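Local coordinates for protein Tp0751 (Treponema pallidum, PDB 5JK2) that acts as an adhesin, with a non-canonical lipocalin fold that mediates attachment to extracellular matrix components and interactions with host cells, at residues 48-53 / 100-105; 77-82 / 116-121; 131-134 / 139-142. The protein carries 1 engineered substitution. All blocks are in the same frame, centred on the assembly; numbering follows the deposited sequence.

Contact 1 of 3, residues 48-53 / 100-105; sequences HLLAGL and KTVSFL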
loop_
_atom_site.group_PDB
_atom_site.type_symbol
_atom_site.label_atom_id
_atom_site.label_comp_id
_atom_site.label_asym_id
_atom_site.label_seq_id
_atom_site.Cartn_x
_atom_site.Cartn_y
_atom_site.Cartn_z
ATOM N N HIS A 48 3.990 -1.326 -9.151
ATOM C CA HIS A 48 3.523 -2.550 -9.783
ATOM C C HIS A 48 3.662 -3.738 -8.833
ATOM O O HIS A 48 2.953 -4.737 -8.962
ATOM C CB HIS A 48 4.296 -2.798 -11.079
ATOM C CG HIS A 48 3.558 -3.635 -12.076
ATOM N ND1 HIS A 48 3.961 -3.763 -13.388
ATOM C CD2 HIS A 48 2.433 -4.384 -11.954
ATOM C CE1 HIS A 48 3.122 -4.556 -14.030
ATOM N NE2 HIS A 48 2.187 -4.946 -13.185
ATOM N N LEU A 49 4.567 -3.613 -7.867
ATOM C CA LEU A 49 4.753 -4.646 -6.856
ATOM C C LEU A 49 3.663 -4.594 -5.792
ATOM O O LEU A 49 3.423 -5.581 -5.098
ATOM C CB LEU A 49 6.126 -4.510 -6.192
ATOM C CG LEU A 49 7.349 -4.963 -6.995
ATOM C CD1 LEU A 49 8.624 -4.624 -6.244
ATOM C CD2 LEU A 49 7.286 -6.457 -7.294
ATOM N N LEU A 50 3.008 -3.446 -5.656
ATOM C CA LEU A 50 1.985 -3.278 -4.626
ATOM C C LEU A 50 0.656 -3.898 -5.029
ATOM O O LEU A 50 -0.115 -4.331 -4.171
ATOM C CB LEU A 50 1.778 -1.796 -4.310
ATOM C CG LEU A 50 2.933 -1.118 -3.574
ATOM C CD1 LEU A 50 2.698 0.372 -3.487
ATOM C CD2 LEU A 50 3.101 -1.713 -2.185
ATOM N N ALA A 51 0.391 -3.928 -6.331
ATOM C CA ALA A 51 -0.857 -4.470 -6.855
ATOM C C ALA A 51 -1.132 -5.866 -6.304
ATOM O O ALA A 51 -0.473 -6.834 -6.683
ATOM C CB ALA A 51 -0.818 -4.501 -8.370
ATOM N N GLY A 52 -2.104 -5.955 -5.399
ATOM C CA GLY A 52 -2.499 -7.224 -4.816
ATOM C C GLY A 52 -2.886 -7.103 -3.356
ATOM O O GLY A 52 -3.012 -6.004 -2.826
ATOM N N LEU A 53 -3.066 -8.250 -2.709
ATOM C CA LEU A 53 -3.498 -8.308 -1.320
ATOM C C LEU A 53 -2.315 -8.301 -0.365
ATOM O O LEU A 53 -1.325 -8.990 -0.596
ATOM C CB LEU A 53 -4.336 -9.563 -1.085
ATOM C CG LEU A 53 -4.818 -9.812 0.343
ATOM C CD1 LEU A 53 -5.751 -8.706 0.788
ATOM C CD2 LEU A 53 -5.499 -11.168 0.429
ATOM N N LYS A 100 12.822 3.753 -2.069
ATOM C CA LYS A 100 12.118 2.546 -1.637
ATOM C C LYS A 100 10.798 2.880 -0.951
ATOM O O LYS A 100 10.303 2.109 -0.123
ATOM C CB LYS A 100 12.999 1.727 -0.691
ATOM C CG LYS A 100 14.293 1.250 -1.324
ATOM C CD LYS A 100 15.132 0.437 -0.350
ATOM C CE LYS A 100 16.166 -0.403 -1.086
ATOM N NZ LYS A 100 17.215 -0.947 -0.179
ATOM N N THR A 101 10.229 4.027 -1.307
ATOM C CA THR A 101 9.011 4.506 -0.669
ATOM C C THR A 101 7.994 5.026 -1.678
ATOM O O THR A 101 8.273 5.959 -2.432
ATOM C CB THR A 101 9.317 5.631 0.332
ATOM O OG1 THR A 101 10.387 5.226 1.194
ATOM C CG2 THR A 101 8.086 5.963 1.169
ATOM N N VAL A 102 6.814 4.414 -1.680
ATOM C CA VAL A 102 5.673 4.939 -2.419
ATOM C C VAL A 102 4.817 5.760 -1.463
ATOM O O VAL A 102 4.409 5.268 -0.411
ATOM C CB VAL A 102 4.818 3.825 -3.042
ATOM C CG1 VAL A 102 3.767 4.417 -3.971
ATOM C CG2 VAL A 102 5.696 2.844 -3.800
ATOM N N SER A 103 4.553 7.009 -1.829
ATOM C CA SER A 103 3.763 7.907 -0.996
ATOM C C SER A 103 2.435 8.235 -1.664
ATOM O O SER A 103 2.397 8.887 -2.708
ATOM C CB SER A 103 4.542 9.190 -0.705
ATOM O OG SER A 103 5.586 8.946 0.222
ATOM N N PHE A 104 1.349 7.785 -1.045
ATOM C CA PHE A 104 0.015 7.939 -1.608
ATOM C C PHE A 104 -0.757 9.104 -1.009
ATOM O O PHE A 104 -0.605 9.425 0.169
ATOM C CB PHE A 104 -0.796 6.665 -1.395
ATOM C CG PHE A 104 -0.327 5.502 -2.207
ATOM C CD1 PHE A 104 -0.826 5.287 -3.479
ATOM C CD2 PHE A 104 0.602 4.614 -1.695
ATOM C CE1 PHE A 104 -0.404 4.213 -4.231
ATOM C CE2 PHE A 104 1.029 3.536 -2.442
ATOM C CZ PHE A 104 0.525 3.335 -3.711
ATOM N N LEU A 105 -1.592 9.728 -1.837
ATOM C CA LEU A 105 -2.624 10.642 -1.363
ATOM C C LEU A 105 -3.952 10.097 -1.859
ATOM O O LEU A 105 -4.271 10.198 -3.043
ATOM C CB LEU A 105 -2.396 12.076 -1.860
ATOM C CG LEU A 105 -3.280 13.202 -1.295
ATOM C CD1 LEU A 105 -4.670 13.217 -1.923
ATOM C CD2 LEU A 105 -3.392 13.125 0.227
#

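Contact 2 of 3, residues 77-82 / 116-121; sequences AEITFS and RRLEVT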
loop_
_atom_site.group_PDB
_atom_site.type_symbol
_atom_site.label_atom_id
_atom_site.label_comp_id
_atom_site.label_asym_id
_atom_site.label_seq_id
_atom_site.Cartn_x
_atom_site.Cartn_y
_atom_site.Cartn_z
ATOM N N ALA A 77 -6.984 2.177 -9.570
ATOM C CA ALA A 77 -6.186 3.077 -8.744
ATOM C C ALA A 77 -6.883 3.355 -7.416
ATOM O O ALA A 77 -7.154 4.506 -7.068
ATOM C CB ALA A 77 -5.914 4.374 -9.486
ATOM N N GLU A 78 -7.185 2.281 -6.696
ATOM C CA GLU A 78 -7.851 2.354 -5.405
ATOM C C GLU A 78 -7.037 1.620 -4.355
ATOM O O GLU A 78 -6.126 0.859 -4.681
ATOM C CB GLU A 78 -9.250 1.744 -5.484
ATOM C CG GLU A 78 -10.260 2.597 -6.225
ATOM C CD GLU A 78 -11.527 1.838 -6.558
ATOM O OE1 GLU A 78 -11.539 0.598 -6.401
ATOM O OE2 GLU A 78 -12.512 2.479 -6.980
ATOM N N ILE A 79 -7.374 1.853 -3.093
ATOM C CA ILE A 79 -6.775 1.112 -1.998
ATOM C C ILE A 79 -7.867 0.777 -1.000
ATOM O O ILE A 79 -8.448 1.665 -0.375
ATOM C CB ILE A 79 -5.644 1.898 -1.314
ATOM C CG1 ILE A 79 -4.500 2.152 -2.304
ATOM C CG2 ILE A 79 -5.130 1.132 -0.099
ATOM C CD1 ILE A 79 -3.455 3.134 -1.813
ATOM N N THR A 80 -8.150 -0.513 -0.872
ATOM C CA THR A 80 -9.215 -0.978 -0.003
ATOM C C THR A 80 -8.649 -1.338 1.360
ATOM O O THR A 80 -7.674 -2.081 1.466
ATOM C CB THR A 80 -9.946 -2.201 -0.601
ATOM O OG1 THR A 80 -9.228 -3.400 -0.287
ATOM C CG2 THR A 80 -10.081 -2.066 -2.114
ATOM N N PHE A 81 -9.272 -0.790 2.398
ATOM C CA PHE A 81 -8.862 -1.021 3.776
ATOM C C PHE A 81 -9.875 -1.901 4.485
ATOM O O PHE A 81 -11.044 -1.541 4.576
ATOM C CB PHE A 81 -8.727 0.302 4.525
ATOM C CG PHE A 81 -7.757 1.256 3.905
ATOM C CD1 PHE A 81 -8.102 1.982 2.777
ATOM C CD2 PHE A 81 -6.507 1.446 4.464
ATOM C CE1 PHE A 81 -7.209 2.869 2.211
ATOM C CE2 PHE A 81 -5.612 2.330 3.906
ATOM C CZ PHE A 81 -5.962 3.044 2.776
ATOM N N SER A 82 -9.420 -3.039 5.004
ATOM C CA SER A 82 -10.316 -4.014 5.619
ATOM C C SER A 82 -9.818 -4.538 6.960
ATOM O O SER A 82 -8.633 -4.810 7.137
ATOM C CB SER A 82 -10.533 -5.205 4.681
ATOM O OG SER A 82 -11.107 -4.802 3.452
ATOM N N ARG A 116 -6.677 10.180 3.083
ATOM C CA ARG A 116 -5.716 9.384 3.839
ATOM C C ARG A 116 -4.349 9.344 3.160
ATOM O O ARG A 116 -4.237 8.975 1.991
ATOM C CB ARG A 116 -6.253 7.964 4.027
ATOM C CG ARG A 116 -5.385 7.070 4.896
ATOM C CD ARG A 116 -6.103 5.783 5.252
ATOM N NE ARG A 116 -7.174 6.013 6.217
ATOM C CZ ARG A 116 -8.124 5.131 6.509
ATOM N NH1 ARG A 116 -8.147 3.948 5.909
ATOM N NH2 ARG A 116 -9.054 5.431 7.402
ATOM N N ARG A 117 -3.316 9.731 3.905
ATOM C CA ARG A 117 -1.942 9.688 3.415
ATOM C C ARG A 117 -1.264 8.392 3.821
ATOM O O ARG A 117 -1.415 7.931 4.951
ATOM C CB ARG A 117 -1.143 10.875 3.947
ATOM C CG ARG A 117 -1.642 12.204 3.432
ATOM C CD ARG A 117 -0.700 13.345 3.776
ATOM N NE ARG A 117 -0.917 14.498 2.904
ATOM C CZ ARG A 117 -1.948 15.334 3.005
ATOM N NH1 ARG A 117 -2.059 16.352 2.162
ATOM N NH2 ARG A 117 -2.871 15.154 3.941
ATOM N N LEU A 118 -0.504 7.820 2.894
ATOM C CA LEU A 118 0.149 6.539 3.113
ATOM C C LEU A 118 1.644 6.645 2.847
ATOM O O LEU A 118 2.078 7.391 1.971
ATOM C CB LEU A 118 -0.472 5.464 2.214
ATOM C CG LEU A 118 -1.025 4.217 2.909
ATOM C CD1 LEU A 118 -2.189 4.583 3.815
ATOM C CD2 LEU A 118 -1.449 3.174 1.887
ATOM N N GLU A 119 2.421 5.891 3.616
ATOM C CA GLU A 119 3.868 5.850 3.452
ATOM C C GLU A 119 4.342 4.405 3.368
ATOM O O GLU A 119 4.847 3.845 4.340
ATOM C CB GLU A 119 4.561 6.571 4.605
ATOM C CG GLU A 119 4.217 8.049 4.710
ATOM C CD GLU A 119 4.770 8.870 3.558
ATOM O OE1 GLU A 119 5.653 8.366 2.830
ATOM O OE2 GLU A 119 4.320 10.021 3.380
ATOM N N VAL A 120 4.172 3.812 2.192
ATOM C CA VAL A 120 4.529 2.417 1.968
ATOM C C VAL A 120 6.021 2.255 1.702
ATOM O O VAL A 120 6.509 2.608 0.626
ATOM C CB VAL A 120 3.753 1.823 0.783
ATOM C CG1 VAL A 120 4.060 0.342 0.643
ATOM C CG2 VAL A 120 2.261 2.057 0.957
ATOM N N THR A 121 6.731 1.698 2.678
ATOM C CA THR A 121 8.170 1.483 2.569
ATOM C C THR A 121 8.465 0.006 2.354
ATOM O O THR A 121 8.221 -0.822 3.231
ATOM C CB THR A 121 8.913 1.974 3.825
ATOM O OG1 THR A 121 8.572 3.341 4.082
ATOM C CG2 THR A 121 10.421 1.856 3.643
#

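Contact 3 of 3, residues 131-134 / 139-142; sequences RAVE and LKIG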
loop_
_atom_site.group_PDB
_atom_site.type_symbol
_atom_site.label_atom_id
_atom_site.label_comp_id
_atom_site.label_asym_id
_atom_site.label_seq_id
_atom_site.Cartn_x
_atom_site.Cartn_y
_atom_site.Cartn_z
ATOM N N ARG A 131 2.726 3.323 6.997
ATOM C CA ARG A 131 2.356 4.361 7.944
ATOM C C ARG A 131 1.192 5.121 7.328
ATOM O O ARG A 131 1.264 5.548 6.176
ATOM C CB ARG A 131 3.547 5.282 8.248
ATOM C CG ARG A 131 3.208 6.682 8.772
ATOM C CD ARG A 131 2.834 6.686 10.251
ATOM N NE ARG A 131 2.622 8.049 10.746
ATOM C CZ ARG A 131 2.413 8.372 12.020
ATOM N NH1 ARG A 131 2.385 7.434 12.958
ATOM N NH2 ARG A 131 2.234 9.641 12.356
ATOM N N ALA A 132 0.117 5.273 8.094
ATOM C CA ALA A 132 -1.089 5.923 7.602
ATOM C C ALA A 132 -1.423 7.148 8.442
ATOM O O ALA A 132 -1.188 7.166 9.649
ATOM C CB ALA A 132 -2.253 4.946 7.601
ATOM N N VAL A 133 -1.962 8.171 7.790
ATOM C CA VAL A 133 -2.324 9.412 8.459
ATOM C C VAL A 133 -3.597 9.981 7.856
ATOM O O VAL A 133 -3.643 10.290 6.666
ATOM C CB VAL A 133 -1.200 10.461 8.353
ATOM C CG1 VAL A 133 -1.652 11.804 8.925
ATOM C CG2 VAL A 133 0.048 9.964 9.057
ATOM N N GLU A 134 -4.626 10.138 8.681
ATOM C CA GLU A 134 -5.892 10.663 8.196
ATOM C C GLU A 134 -5.775 12.152 7.904
ATOM O O GLU A 134 -4.840 12.819 8.344
ATOM C CB GLU A 134 -7.018 10.409 9.204
ATOM C CG GLU A 134 -7.706 9.054 9.073
ATOM C CD GLU A 134 -8.283 8.813 7.694
ATOM O OE1 GLU A 134 -7.574 8.237 6.845
ATOM O OE2 GLU A 134 -9.453 9.185 7.460
ATOM N N LEU A 139 -6.889 19.820 7.257
ATOM C CA LEU A 139 -5.636 19.681 8.017
ATOM C C LEU A 139 -5.392 18.219 8.397
ATOM O O LEU A 139 -6.281 17.555 8.934
ATOM C CB LEU A 139 -5.626 20.539 9.292
ATOM C CG LEU A 139 -4.277 20.525 10.034
ATOM C CD1 LEU A 139 -3.159 21.077 9.155
ATOM C CD2 LEU A 139 -4.362 21.297 11.339
ATOM N N LYS A 140 -4.179 17.732 8.140
ATOM C CA LYS A 140 -3.838 16.337 8.388
ATOM C C LYS A 140 -3.615 16.105 9.881
ATOM O O LYS A 140 -2.939 16.888 10.544
ATOM C CB LYS A 140 -2.597 15.939 7.583
ATOM C CG LYS A 140 -1.320 15.718 8.393
ATOM C CD LYS A 140 -0.233 15.129 7.510
ATOM C CE LYS A 140 1.076 14.897 8.272
ATOM N NZ LYS A 140 2.024 14.015 7.531
ATOM N N ILE A 141 -4.182 15.018 10.397
ATOM C CA ILE A 141 -4.142 14.708 11.824
ATOM C C ILE A 141 -3.556 13.303 11.996
ATOM O O ILE A 141 -4.171 12.326 11.577
ATOM C CB ILE A 141 -5.561 14.808 12.441
ATOM C CG1 ILE A 141 -6.164 16.203 12.206
ATOM C CG2 ILE A 141 -5.536 14.513 13.929
ATOM C CD1 ILE A 141 -7.552 16.195 11.600
ATOM N N GLY A 142 -2.387 13.202 12.636
ATOM C CA GLY A 142 -1.518 12.046 12.464
ATOM C C GLY A 142 -0.990 11.397 13.731
ATOM O O GLY A 142 0.213 11.427 14.000
#

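Contact 1 of 3, residues 48-53 / 100-105
Leu50 and Phe104 extend their side chains toward each other from opposite directions and meet at the edge of the Phe104 ring. The methyl CD1 of Leu50 lies near the ring plane, 3.7 Å from CZ of Phe104 and equally 3.7 Å from its CE2, so it abuts the far C–C edge rather than resting on a face. The same methyl also meets the isopropyl group of Val102, at 3.9 Å from Leu50 CD1 to Val102 CG2. One branch of one buried leucine therefore makes all the apolar contacts that join the two segments. Its reach follows from the torsions of Leu50: CG lies beside the backbone N, and CD1 continues the chain in extended form (chi2 172°). This spans backbones that stay well apart, with 9.3 Å between Leu50 CA and Val102 CA. Val102 and Phe104, both buried, alternate with outward residues on strand 101-108, so both face the barrel interior, as expected for positions two apart in a strand. Leu50 belongs to the turn leading into strand 52-56. This turn, followed by Gly-X-Trp from Gly52 to Trp54, is consistent with the short helical turn and sequence motif that mark the start of the lipocalin barrel; here residues 48-50 have helical backbone angles but lack the regular helical bonds. The further bonds are consistent with that scheme: Trp54 NE1 binds Leu50 O, while Arg153 NH1, from the last strand, binds Ala51 O. Leu50 also packs on Val120 and Phe122 of strand 115-122, and Phe104 on Val92 and Ala95 of strand 86-98.

Contact 2 of 3, residues 77-82 / 116-121
Arg116 NH1 is held both by the Phe81 ring and by a carboxylate: it sits 3.3 Å from Phe81 CD2, over one ring face, and forms a salt bridge with Glu88 OE2. The interaction with the ring is cation-pi. Arg116 CZ stands 4.5 Å from the centroid of the Phe81 ring and 10° off the ring normal, which places the charge almost directly above the face. The two flat groups are nevertheless not stacked. Their planes are 86° apart, so the guanidinium stands on edge and presents NH1 to the ring, displaced from the centre toward the rim. A bend at chi3 (-72°) turns the guanidinium after an otherwise extended start, and the same course lays Arg116 CD 3.7 Å from Phe81 CZ. Arg116 NE also points to Glu134 OE1, but at a separation too short to be taken at face value; the two carboxylates probably help balance the buried positive charge. Phe81 is bounded further by Trp147, which meets it edge-to-face, and by Phe90.

At the ring's edge Leu118 takes over: its CD1 lies 4.1 Å from Phe81 CE2, near the ring plane. Its other methyl, CD2, reaches Ile79 CD1 at 4.2 Å, so the two branches of one leucine bridge two residues that alternate on strand 78-83. In this pallilysin beta-barrel domain, one part of a longer protein, strands 78-82 and 116-121 run nearly perpendicular, with their axes 11.1 Å apart at closest approach. That spacing is too wide for neighbours in a sheet, and side chains fill the distance. Opposed strands crossing at a steep angle, with inward residues meeting in the middle, are what a closed antiparallel barrel of the lipocalin type, within the calycin superfamily, produces in its interior.

Contact 3 of 3, residues 131-134 / 139-142
With CG1 anti to the backbone N (chi1 174°), Val133 directs that methyl at the loop 139-142, while a bend at chi2 (78°) folds the Arg131 chain round so that its guanidinium reaches the same loop. Val133 CG1 is the apolar centre. It lies 3.5 Å from Gly142 CA, a close approach to a backbone that carries no side chain at that point, and 3.7 Å from Ile141 O. The aliphatic part of Lys140, extended beyond CG, runs alongside and puts its CD 3.9 Å from Val133 CG1.

Polar links lie on either side of this patch along the strand. Ile141 N donates to Glu134 O over 3.1 Å, with an N-H...O angle of 157°; the donor sits above the carbonyl plane. Arg131 NH2 reaches Gly142 O at 3.2 Å, but the bent geometry makes this bond weak, and the oxygen approaches the guanidinium obliquely. The carboxylate of Glu134 turns from the loop toward Arg116.

The loop thus lies on the surface against the outward side chain of Val133. Strand 127-135 itself is paired with strand 115-122 through backbone bonds of Arg131 with Glu119 and Val133 with Arg117, while Ala132 packs on Leu118 of that strand and Lys140 rests on Arg117.

In the fold
Contacts 1 and 2 lie in the barrel core, with centres about 8 Å apart, whereas contact 3 is on the surface, about 15 Å from the centre of the chain. The first two join non-neighbouring parts of the barrel through inward side chains, and strands 101-108 and 115-122, adjacent in the sheet, link them through the backbone pairing of Val102 with Val120. Contact 1 is purely apolar; contact 2 adds a buried charge above an aromatic face; contact 3 combines a backbone bond, a weak arginine-carbonyl bond and valine packing against a lysine chain and a glycine. Strand 115-122 also connects contact 2 to contact 3, as the sheet neighbour of strand 127-135.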